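Hypothetical protein (Mus musculus, PDB 1VKB) probably acts as a gamma-glutamylamine cyclotransferase, releasing 5-oxoproline from gamma-glutamyl amines. Local coordinates at residues A[16-21]-A[78-83]; A[29-34]-A[88-93]; A[60-65]-A[153-158]. All blocks are in the same frame, centred on the assembly; numbering follows the deposited sequence. Where two conformers were deposited one is given.

Contact 1: A[16-21]-A[78-83]. With FMT (formic acid), chain C.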
loop_
_atom_site.group_PDB
_atom_site.type_symbol
_atom_site.label_atom_id
_atom_site.label_comp_id
_atom_site.label_asym_id
_atom_site.label_seq_id
_atom_site.Cartn_x
_atom_site.Cartn_y
_atom_site.Cartn_z
ATOM N N ILE A 16 -1.188 2.710 -9.516
ATOM C CA ILE A 16 -1.093 1.996 -8.265
ATOM C C ILE A 16 -1.600 2.854 -7.139
ATOM O O ILE A 16 -1.617 4.093 -7.236
ATOM C CB ILE A 16 0.355 1.513 -7.964
ATOM C CG1 ILE A 16 1.327 2.678 -7.615
ATOM C CG2 ILE A 16 0.938 0.650 -9.125
ATOM C CD1 ILE A 16 2.612 2.132 -7.088
ATOM N N PHE A 17 -2.000 2.191 -6.063
ATOM C CA PHE A 17 -2.477 2.847 -4.862
ATOM C C PHE A 17 -1.674 2.271 -3.701
ATOM O O PHE A 17 -1.666 1.077 -3.492
ATOM C CB PHE A 17 -3.945 2.558 -4.700
ATOM C CG PHE A 17 -4.555 3.026 -3.407
ATOM C CD1 PHE A 17 -4.982 4.332 -3.249
ATOM C CD2 PHE A 17 -4.785 2.126 -2.393
ATOM C CE1 PHE A 17 -5.609 4.722 -2.057
ATOM C CE2 PHE A 17 -5.404 2.530 -1.222
ATOM C CZ PHE A 17 -5.822 3.798 -1.076
ATOM N N VAL A 18 -0.972 3.155 -3.016
ATOM C CA VAL A 18 -0.130 2.827 -1.872
ATOM C C VAL A 18 -0.736 3.395 -0.593
ATOM O O VAL A 18 -1.220 4.536 -0.539
ATOM C CB VAL A 18 1.339 3.242 -2.076
ATOM C CG1 VAL A 18 1.909 2.479 -3.277
ATOM C CG2 VAL A 18 1.533 4.715 -2.209
ATOM N N TYR A 19 -0.741 2.553 0.423
ATOM C CA TYR A 19 -1.399 2.858 1.700
ATOM C C TYR A 19 -0.423 2.811 2.863
ATOM O O TYR A 19 -0.775 3.230 3.949
ATOM C CB TYR A 19 -2.538 1.863 1.967
ATOM C CG TYR A 19 -2.064 0.436 1.970
ATOM C CD1 TYR A 19 -1.519 -0.136 3.114
ATOM C CD2 TYR A 19 -2.165 -0.340 0.819
ATOM C CE1 TYR A 19 -1.047 -1.423 3.087
ATOM C CE2 TYR A 19 -1.681 -1.597 0.780
ATOM C CZ TYR A 19 -1.123 -2.150 1.940
ATOM O OH TYR A 19 -0.657 -3.448 1.946
ATOM N N GLY A 20 0.770 2.243 2.649
ATOM C CA GLY A 20 1.663 1.971 3.736
ATOM C C GLY A 20 2.937 2.766 3.708
ATOM O O GLY A 20 2.962 4.013 3.631
ATOM N N THR A 21 4.037 2.033 3.883
ATOM C CA THR A 21 5.370 2.680 4.030
ATOM C C THR A 21 5.820 3.374 2.752
ATOM O O THR A 21 6.792 4.134 2.765
ATOM C CB THR A 21 6.463 1.692 4.466
ATOM O OG1 THR A 21 6.729 0.748 3.420
ATOM C CG2 THR A 21 6.037 0.896 5.647
ATOM N N GLU A 78 -2.532 6.892 -1.511
ATOM C CA GLU A 78 -2.108 7.770 -2.572
ATOM C C GLU A 78 -2.097 7.012 -3.891
ATOM O O GLU A 78 -1.673 5.863 -3.980
ATOM C CB GLU A 78 -0.734 8.336 -2.277
ATOM C CG GLU A 78 -0.740 9.270 -1.067
ATOM C CD GLU A 78 0.628 9.677 -0.635
ATOM O OE1 GLU A 78 1.644 9.084 -1.081
ATOM O OE2 GLU A 78 0.665 10.589 0.178
ATOM N N ILE A 79 -2.523 7.716 -4.921
ATOM C CA ILE A 79 -2.500 7.204 -6.305
ATOM C C ILE A 79 -1.282 7.706 -7.053
ATOM O O ILE A 79 -1.020 8.917 -7.092
ATOM C CB ILE A 79 -3.774 7.608 -7.027
ATOM C CG1 ILE A 79 -5.023 7.154 -6.233
ATOM C CG2 ILE A 79 -3.778 7.071 -8.440
ATOM C CD1 ILE A 79 -6.300 7.799 -6.722
ATOM N N TYR A 80 -0.551 6.767 -7.667
ATOM C CA TYR A 80 0.586 7.097 -8.544
ATOM C C TYR A 80 0.376 6.500 -9.898
ATOM O O TYR A 80 -0.258 5.462 -10.023
ATOM C CB TYR A 80 1.918 6.530 -7.988
ATOM C CG TYR A 80 2.357 7.253 -6.751
ATOM C CD1 TYR A 80 1.755 6.980 -5.537
ATOM C CD2 TYR A 80 3.367 8.194 -6.796
ATOM C CE1 TYR A 80 2.125 7.654 -4.388
ATOM C CE2 TYR A 80 3.738 8.894 -5.650
ATOM C CZ TYR A 80 3.103 8.602 -4.451
ATOM O OH TYR A 80 3.421 9.283 -3.300
ATOM N N GLU A 81 0.940 7.131 -10.915
ATOM C CA GLU A 81 1.065 6.490 -12.218
ATOM C C GLU A 81 2.520 6.052 -12.352
ATOM O O GLU A 81 3.425 6.893 -12.212
ATOM C CB GLU A 81 0.628 7.435 -13.344
ATOM C CG GLU A 81 0.546 6.711 -14.654
ATOM C CD GLU A 81 -0.029 7.538 -15.795
ATOM O OE1 GLU A 81 0.316 8.724 -15.910
ATOM O OE2 GLU A 81 -0.806 6.982 -16.592
ATOM N N VAL A 82 2.759 4.751 -12.602
ATOM C CA VAL A 82 4.135 4.216 -12.653
ATOM C C VAL A 82 4.392 3.538 -13.999
ATOM O O VAL A 82 3.444 3.120 -14.708
ATOM C CB VAL A 82 4.437 3.229 -11.500
ATOM C CG1 VAL A 82 4.085 3.866 -10.140
ATOM C CG2 VAL A 82 3.667 1.951 -11.642
ATOM N N ASP A 83 5.666 3.424 -14.366
ATOM C CA ASP A 83 6.001 2.655 -15.538
ATOM C C ASP A 83 6.199 1.176 -15.186
ATOM O O ASP A 83 6.192 0.792 -14.032
ATOM C CB ASP A 83 7.179 3.276 -16.322
ATOM C CG ASP A 83 8.505 3.215 -15.616
ATOM O OD1 ASP A 83 8.639 2.661 -14.496
ATOM O OD2 ASP A 83 9.517 3.747 -16.155
HETATM C C FMT C . 2.091 0.061 0.412
HETATM O O1 FMT C . 1.006 0.323 -0.151
HETATM O O2 FMT C . 2.867 0.833 1.032
#
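Ile-16 and Val-18 face Tyr-80 and Glu-78 across two antiparallel strands, and each of these pairs exchanges two backbone hydrogen bonds. In the first, Ile-16 N gives to Tyr-80 O at 2.9 Å and Tyr-80 N returns to Ile-16 O; in the second, Val-18 N reaches Glu-78 O and Glu-78 N reaches Val-18 O. All four are nearly straight, so the backbone donors and acceptors facing across are satisfied. Phe-17 and Ile-79 form the non-hydrogen-bonded pair between them, where Phe-17 CA lies 3.2 Å from Glu-78 O in a CA-H...O contact. Their backbones bond outward, Phe-17 with Phe-125 and Ile-79 with Arg-43 and Gly-44.

On the face carrying Ile-16, Val-18 and Tyr-80, Val-18 CG2 approaches Tyr-80 CE1 at 3.7 Å. Ile-16 has CG1 between its own N and carbonyl carbon (chi1 70°), and CD1 beyond it meets Val-82 CG1 at 3.8 Å. The Tyr-80 hydroxyl donates to Glu-78 OE1 at 2.8 Å, coming from above the carboxylate plane; Arg-24 N is a second donor to that oxygen.

Where the first strand ends, a formic acid molecule, probably from the crystallisation liquor, takes Tyr-19 N on O1 at 2.9 Å and, weakly, Gly-20 N on O2. Leu-22 N binds it too, and O1 lies over one face of the Tyr-19 ring, whose OH bonds Tyr-127 O and Leu-65 N. This group of backbone N-H donors is consistent with the substrate-binding loop of gamma-glutamyl cyclotransferase relatives.

Strand 76-82 runs between strands 14-18 and 40-48. Phe-17 packs on strand 121-129, while Ile-16 rests against helix 84-93.

Contact 2: A[29-34]-A[88-93]. With FMT (formic acid), chain D.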
loop_
_atom_site.group_PDB
_atom_site.type_symbol
_atom_site.label_atom_id
_atom_site.label_comp_id
_atom_site.label_asym_id
_atom_site.label_seq_id
_atom_site.Cartn_x
_atom_site.Cartn_y
_atom_site.Cartn_z
ATOM N N HIS A 29 9.198 5.614 1.294
ATOM C CA HIS A 29 8.874 6.445 0.139
ATOM C C HIS A 29 10.070 6.646 -0.812
ATOM O O HIS A 29 9.874 6.732 -2.001
ATOM C CB HIS A 29 8.311 7.818 0.534
ATOM C CG HIS A 29 7.725 8.573 -0.624
ATOM N ND1 HIS A 29 6.669 8.082 -1.379
ATOM C CD2 HIS A 29 8.082 9.748 -1.193
ATOM C CE1 HIS A 29 6.397 8.941 -2.340
ATOM N NE2 HIS A 29 7.232 9.961 -2.248
ATOM N N LYS A 30 11.292 6.747 -0.274
ATOM C CA LYS A 30 12.471 6.963 -1.139
ATOM C C LYS A 30 12.541 6.028 -2.314
ATOM O O LYS A 30 13.081 6.390 -3.349
ATOM C CB LYS A 30 13.813 6.849 -0.340
ATOM C CG LYS A 30 14.173 8.033 0.570
ATOM C CD LYS A 30 15.506 7.781 1.431
ATOM C CE LYS A 30 16.729 7.595 0.522
ATOM N NZ LYS A 30 16.850 8.721 -0.427
ATOM N N VAL A 31 12.077 4.788 -2.152
ATOM C CA VAL A 31 12.261 3.836 -3.260
ATOM C C VAL A 31 11.453 4.239 -4.486
ATOM O O VAL A 31 11.832 3.897 -5.598
ATOM C CB VAL A 31 11.938 2.358 -2.885
ATOM C CG1 VAL A 31 12.793 1.890 -1.725
ATOM C CG2 VAL A 31 10.479 2.181 -2.605
ATOM N N MET A 32 10.360 4.975 -4.285
ATOM C CA MET A 32 9.556 5.482 -5.392
ATOM C C MET A 32 10.193 6.709 -6.064
ATOM O O MET A 32 9.842 7.037 -7.209
ATOM C CB MET A 32 8.157 5.833 -4.920
ATOM C CG MET A 32 7.379 4.616 -4.404
ATOM S SD MET A 32 5.661 5.070 -4.102
ATOM C CE MET A 32 5.083 4.589 -5.713
ATOM N N LEU A 33 11.077 7.404 -5.347
ATOM C CA LEU A 33 11.768 8.602 -5.864
ATOM C C LEU A 33 13.110 8.294 -6.500
ATOM O O LEU A 33 13.734 9.155 -7.084
ATOM C CB LEU A 33 12.019 9.559 -4.715
ATOM C CG LEU A 33 10.812 10.116 -3.951
ATOM C CD1 LEU A 33 11.284 11.025 -2.838
ATOM C CD2 LEU A 33 9.917 10.828 -4.908
ATOM N N ASP A 34 13.579 7.065 -6.350
ATOM C CA ASP A 34 14.845 6.637 -6.914
ATOM C C ASP A 34 14.653 6.235 -8.366
ATOM O O ASP A 34 14.102 5.194 -8.678
ATOM C CB ASP A 34 15.392 5.475 -6.052
ATOM C CG ASP A 34 16.831 5.145 -6.344
ATOM O OD1 ASP A 34 17.264 5.320 -7.512
ATOM O OD2 ASP A 34 17.597 4.699 -5.456
ATOM N N ARG A 88 7.494 -3.581 -11.727
ATOM C CA ARG A 88 8.239 -4.814 -11.426
ATOM C C ARG A 88 9.190 -4.631 -10.218
ATOM O O ARG A 88 9.454 -5.576 -9.466
ATOM C CB ARG A 88 9.018 -5.265 -12.630
ATOM C CG ARG A 88 8.111 -5.727 -13.755
ATOM C CD ARG A 88 8.817 -6.111 -15.025
ATOM N NE ARG A 88 10.094 -6.806 -14.820
ATOM C CZ ARG A 88 10.235 -8.096 -14.575
ATOM N NH1 ARG A 88 9.191 -8.899 -14.473
ATOM N NH2 ARG A 88 11.448 -8.599 -14.417
ATOM N N PHE A 89 9.735 -3.442 -10.064
ATOM C CA PHE A 89 10.618 -3.163 -8.880
ATOM C C PHE A 89 9.792 -3.311 -7.593
ATOM O O PHE A 89 10.238 -3.959 -6.640
ATOM C CB PHE A 89 11.285 -1.797 -8.929
ATOM C CG PHE A 89 11.854 -1.417 -7.596
ATOM C CD1 PHE A 89 13.065 -1.928 -7.192
ATOM C CD2 PHE A 89 11.103 -0.689 -6.704
ATOM C CE1 PHE A 89 13.569 -1.639 -5.907
ATOM C CE2 PHE A 89 11.583 -0.413 -5.448
ATOM C CZ PHE A 89 12.815 -0.895 -5.055
ATOM N N LEU A 90 8.601 -2.707 -7.569
ATOM C CA LEU A 90 7.744 -2.762 -6.406
ATOM C C LEU A 90 7.285 -4.186 -6.111
ATOM O O LEU A 90 7.183 -4.577 -4.923
ATOM C CB LEU A 90 6.574 -1.788 -6.530
ATOM C CG LEU A 90 6.914 -0.306 -6.522
ATOM C CD1 LEU A 90 5.722 0.597 -6.789
ATOM C CD2 LEU A 90 7.638 0.116 -5.201
ATOM N N ASP A 91 7.003 -4.968 -7.149
ATOM C CA ASP A 91 6.706 -6.424 -6.953
ATOM C C ASP A 91 7.808 -7.164 -6.228
ATOM O O ASP A 91 7.545 -7.997 -5.347
ATOM C CB ASP A 91 6.437 -7.179 -8.260
ATOM C CG ASP A 91 5.145 -6.807 -8.919
ATOM O OD1 ASP A 91 4.301 -6.059 -8.353
ATOM O OD2 ASP A 91 4.893 -7.254 -10.072
ATOM N N ASP A 92 9.047 -6.848 -6.596
ATOM C CA ASP A 92 10.204 -7.435 -5.977
ATOM C C ASP A 92 10.371 -6.884 -4.579
ATOM O O ASP A 92 10.663 -7.650 -3.658
ATOM C CB ASP A 92 11.415 -7.101 -6.826
ATOM C CG ASP A 92 12.702 -7.662 -6.295
ATOM O OD1 ASP A 92 12.732 -8.851 -5.963
ATOM O OD2 ASP A 92 13.748 -6.975 -6.247
ATOM N N PHE A 93 10.218 -5.567 -4.443
ATOM C CA PHE A 93 10.332 -4.894 -3.110
ATOM C C PHE A 93 9.361 -5.510 -2.072
ATOM O O PHE A 93 9.711 -5.759 -0.911
ATOM C CB PHE A 93 10.053 -3.410 -3.265
ATOM C CG PHE A 93 10.246 -2.645 -1.975
ATOM C CD1 PHE A 93 11.548 -2.336 -1.529
ATOM C CD2 PHE A 93 9.170 -2.333 -1.173
ATOM C CE1 PHE A 93 11.735 -1.701 -0.335
ATOM C CE2 PHE A 93 9.352 -1.678 0.045
ATOM C CZ PHE A 93 10.649 -1.376 0.461
HETATM C C FMT D . 6.485 11.605 -4.976
HETATM O O1 FMT D . 6.168 12.358 -5.892
HETATM O O2 FMT D . 6.453 11.966 -3.817
#
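Val-31 meets both phenylalanines of helix 84-93: its CB lies 3.8 Å from Phe-89 CE2, and its CG1 stands 4.0 Å from Phe-93 CE1. Its side chain crosses each of the two at about a right angle. Both aromatic side chains have CG anti to the backbone N (chi1 165° in Phe-89, -176° in Phe-93), and as they sit one helical turn apart, Phe-89 meets CB and CG2 of the valine while Phe-93 meets CG1. Nearer the sheet, in the conformer given, Met-32 CE makes a loose contact with Leu-90 CD1 at 4.2 Å, the methionine chain being bent at chi3. No hydrogen bond crosses between the segments.

This is a short, weakly bonded helix, about 30-33, packed against the longer helix 84-93 beside the sheet of the gamma-glutamyl cyclotransferase-like fold. Leu-90 and Met-32 both touch Ile-16 of strand 14-18, so the apolar contact continues into the core.

Further out, Phe-89 stacks on the ring of His-37, whose ND1 is hydrogen-bonded to Val-31 O, and Phe-93 is in cation-pi contact with Arg-158. On helix 84-93, Asp-91 pairs with Arg-102 and accepts a hydrogen bond from Tyr-127 OH. At the start of the short helix, His-29 is held at both ring nitrogens: ND1 is hydrogen-bonded to Leu-22 O, and NE2 donates to O2 of a formic acid molecule at 2.7 Å, which Arg-24 NE also binds.

Contact 3: A[60-65]-A[153-158]. With FMT (formic acid), chain B.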
loop_
_atom_site.group_PDB
_atom_site.type_symbol
_atom_site.label_atom_id
_atom_site.label_comp_id
_atom_site.label_asym_id
_atom_site.label_seq_id
_atom_site.Cartn_x
_atom_site.Cartn_y
_atom_site.Cartn_z
ATOM N N HIS A 60 8.473 -6.347 12.246
ATOM C CA HIS A 60 8.886 -5.089 11.626
ATOM C C HIS A 60 7.832 -4.001 11.661
ATOM O O HIS A 60 8.073 -2.900 11.157
ATOM C CB HIS A 60 9.276 -5.347 10.176
ATOM C CG HIS A 60 10.377 -6.333 10.067
ATOM N ND1 HIS A 60 11.642 -6.040 10.506
ATOM C CD2 HIS A 60 10.380 -7.642 9.728
ATOM C CE1 HIS A 60 12.405 -7.116 10.392
ATOM N NE2 HIS A 60 11.660 -8.102 9.915
ATOM N N ASN A 61 6.698 -4.289 12.271
ATOM C CA ASN A 61 5.586 -3.341 12.287
ATOM C C ASN A 61 5.242 -2.848 10.869
ATOM O O ASN A 61 5.052 -1.653 10.597
ATOM C CB ASN A 61 5.894 -2.165 13.221
ATOM C CG ASN A 61 6.149 -2.610 14.654
ATOM O OD1 ASN A 61 5.638 -3.644 15.099
ATOM N ND2 ASN A 61 6.955 -1.834 15.393
ATOM N N ILE A 62 5.088 -3.802 9.979
ATOM C CA ILE A 62 4.720 -3.542 8.577
ATOM C C ILE A 62 3.206 -3.366 8.462
ATOM O O ILE A 62 2.437 -4.065 9.136
ATOM C CB ILE A 62 5.207 -4.714 7.726
ATOM C CG1 ILE A 62 6.725 -4.543 7.532
ATOM C CG2 ILE A 62 4.579 -4.706 6.377
ATOM C CD1 ILE A 62 7.390 -5.808 6.988
ATOM N N PRO A 63 2.763 -2.432 7.644
ATOM C CA PRO A 63 1.358 -2.365 7.333
ATOM C C PRO A 63 0.944 -3.365 6.258
ATOM O O PRO A 63 1.596 -3.495 5.203
ATOM C CB PRO A 63 1.186 -0.946 6.817
ATOM C CG PRO A 63 2.488 -0.648 6.090
ATOM C CD PRO A 63 3.517 -1.351 6.984
ATOM N N TRP A 64 -0.171 -4.031 6.511
ATOM C CA TRP A 64 -0.700 -5.042 5.603
ATOM C C TRP A 64 -2.159 -4.825 5.367
ATOM O O TRP A 64 -2.950 -4.830 6.320
ATOM C CB TRP A 64 -0.529 -6.448 6.189
ATOM C CG TRP A 64 0.822 -6.777 6.796
ATOM C CD1 TRP A 64 1.245 -6.502 8.046
ATOM C CD2 TRP A 64 1.878 -7.560 6.179
ATOM N NE1 TRP A 64 2.509 -7.030 8.256
ATOM C CE2 TRP A 64 2.914 -7.678 7.119
ATOM C CE3 TRP A 64 2.053 -8.138 4.927
ATOM C CZ2 TRP A 64 4.109 -8.352 6.837
ATOM C CZ3 TRP A 64 3.240 -8.809 4.656
ATOM C CH2 TRP A 64 4.239 -8.909 5.610
ATOM N N LEU A 65 -2.538 -4.699 4.094
ATOM C CA LEU A 65 -3.932 -4.651 3.703
ATOM C C LEU A 65 -4.383 -6.092 3.419
ATOM O O LEU A 65 -3.964 -6.726 2.415
ATOM C CB LEU A 65 -4.125 -3.745 2.480
ATOM C CG LEU A 65 -5.565 -3.323 2.194
ATOM C CD1 LEU A 65 -6.082 -2.441 3.337
ATOM C CD2 LEU A 65 -5.615 -2.549 0.893
ATOM N N LEU A 153 3.777 1.744 17.049
ATOM C CA LEU A 153 4.491 0.707 16.312
ATOM C C LEU A 153 5.169 1.270 15.053
ATOM O O LEU A 153 4.604 1.304 13.969
ATOM C CB LEU A 153 3.517 -0.389 15.931
ATOM C CG LEU A 153 2.831 -1.052 17.134
ATOM C CD1 LEU A 153 1.669 -1.932 16.634
ATOM C CD2 LEU A 153 3.872 -1.817 17.952
ATOM N N ARG A 154 6.389 1.738 15.243
ATOM C CA ARG A 154 7.153 2.373 14.212
ATOM C C ARG A 154 7.794 1.289 13.347
ATOM O O ARG A 154 8.292 0.248 13.840
ATOM C CB ARG A 154 8.191 3.262 14.903
ATOM C CG ARG A 154 9.027 4.152 14.010
ATOM C CD ARG A 154 10.289 4.733 14.735
ATOM N NE ARG A 154 10.874 5.815 13.979
ATOM C CZ ARG A 154 11.834 5.700 13.061
ATOM N NH1 ARG A 154 12.396 4.543 12.766
ATOM N NH2 ARG A 154 12.244 6.791 12.451
ATOM N N TYR A 155 7.777 1.519 12.049
ATOM C CA TYR A 155 8.356 0.597 11.108
ATOM C C TYR A 155 9.830 0.362 11.385
ATOM O O TYR A 155 10.566 1.297 11.699
ATOM C CB TYR A 155 8.177 1.126 9.691
ATOM C CG TYR A 155 8.905 0.319 8.663
ATOM C CD1 TYR A 155 8.400 -0.906 8.214
ATOM C CD2 TYR A 155 10.116 0.768 8.120
ATOM C CE1 TYR A 155 9.048 -1.624 7.227
ATOM C CE2 TYR A 155 10.785 0.033 7.133
ATOM C CZ TYR A 155 10.270 -1.160 6.714
ATOM O OH TYR A 155 10.919 -1.861 5.754
ATOM N N ASN A 156 10.248 -0.889 11.304
ATOM C CA ASN A 156 11.671 -1.166 11.342
ATOM C C ASN A 156 12.055 -2.036 10.157
ATOM O O ASN A 156 11.255 -2.852 9.665
ATOM C CB ASN A 156 12.138 -1.640 12.722
ATOM C CG ASN A 156 11.562 -2.920 13.120
ATOM O OD1 ASN A 156 11.969 -3.969 12.608
ATOM N ND2 ASN A 156 10.602 -2.880 14.042
ATOM N N PRO A 157 13.252 -1.804 9.625
ATOM C CA PRO A 157 13.618 -2.378 8.349
ATOM C C PRO A 157 13.876 -3.872 8.431
ATOM O O PRO A 157 14.208 -4.417 9.483
ATOM C CB PRO A 157 14.882 -1.606 7.955
ATOM C CG PRO A 157 15.463 -1.175 9.194
ATOM C CD PRO A 157 14.324 -0.958 10.167
ATOM N N ARG A 158 13.722 -4.518 7.283
ATOM C CA ARG A 158 13.585 -5.972 7.231
ATOM C C ARG A 158 14.719 -6.786 7.811
ATOM O O ARG A 158 14.466 -7.871 8.377
ATOM C CB ARG A 158 13.337 -6.405 5.797
ATOM C CG ARG A 158 11.912 -6.166 5.397
ATOM C CD ARG A 158 11.641 -6.531 3.956
ATOM N NE ARG A 158 10.471 -5.841 3.422
ATOM C CZ ARG A 158 9.990 -6.053 2.192
ATOM N NH1 ARG A 158 10.574 -6.975 1.404
ATOM N NH2 ARG A 158 8.927 -5.354 1.767
HETATM C C FMT B . 8.310 -3.138 4.049
HETATM O O1 FMT B . 7.515 -3.842 3.392
HETATM O O2 FMT B . 9.382 -3.533 4.581
HETATM O O HOH W 1 4.824 0.886 11.289
#
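The turn leading into strand 62-66 is covered here by the C-terminal tail, an irregular chain running alongside His-60 and Asn-61. Asn-156 N donates to His-60 O at 3.0 Å, almost straight. The side chains of His-60 and Asn-156 cross at about a right angle, with ring and amide planes turned 58° apart, and His-60 ND1 gives a hydrogen bond to Asn-156 OD1 at 3.0 Å, with a weak second one to Asn-156 O. A chi1 of 65° sets Asn-156 CG beside His-60, 3.8 Å from its CA, and Asn-156 ND2 is hydrogen-bonded to Glu-59 O. Arg-158 CA sits over one face of the imidazole, offset toward the rim, in a CH-pi contact 3.8 Å from the ring centre.

Asn-61 ND2 donates to Arg-154 O at 2.9 Å, approaching from above the carbonyl plane, and a water bridges Asn-61 O and Leu-153 O by donating to both. Ile-62 lies side by side with Tyr-155, its CG1 at the ring edge, 3.7 Å from CE1.

Beyond them lies a formic acid, probably from the crystallisation liquor. Its O2 is gripped by Tyr-155 OH at 2.6 Å and by Arg-158 NE, while Arg-158 NH2 reaches O1, both nitrogens meeting it at the guanidinium edge.

Strand 62-66 pairs antiparallel with strand 54-57 and parallel with strand 121-129; Leu-153 also touches Ile-56 of strand 54-57, and Ile-62 packs on Tyr-100.

In the fold
Contact 1 is the buried one, two sheet strands bonded backbone to backbone. Contacts 2 and 3 are both partly buried. Contact 2 is purely apolar between its segments, yet it grows from the same region as contact 1: strand 14-18 leads on to helix 30-33 and strand 76-82 to helix 84-93, and Ile-16 CD1 meets Leu-90 CD1 at 3.5 Å. Contact 3 relies on side-chain amides, an imidazole and a water to fasten an irregular tail to the turn that leads into strand 62-66. It reaches contact 1 through Thr-21 and Gly-20, which pack on Pro-63, and contact 2 through Arg-158. The centres of contacts 1 and 3 are about 17 Å apart.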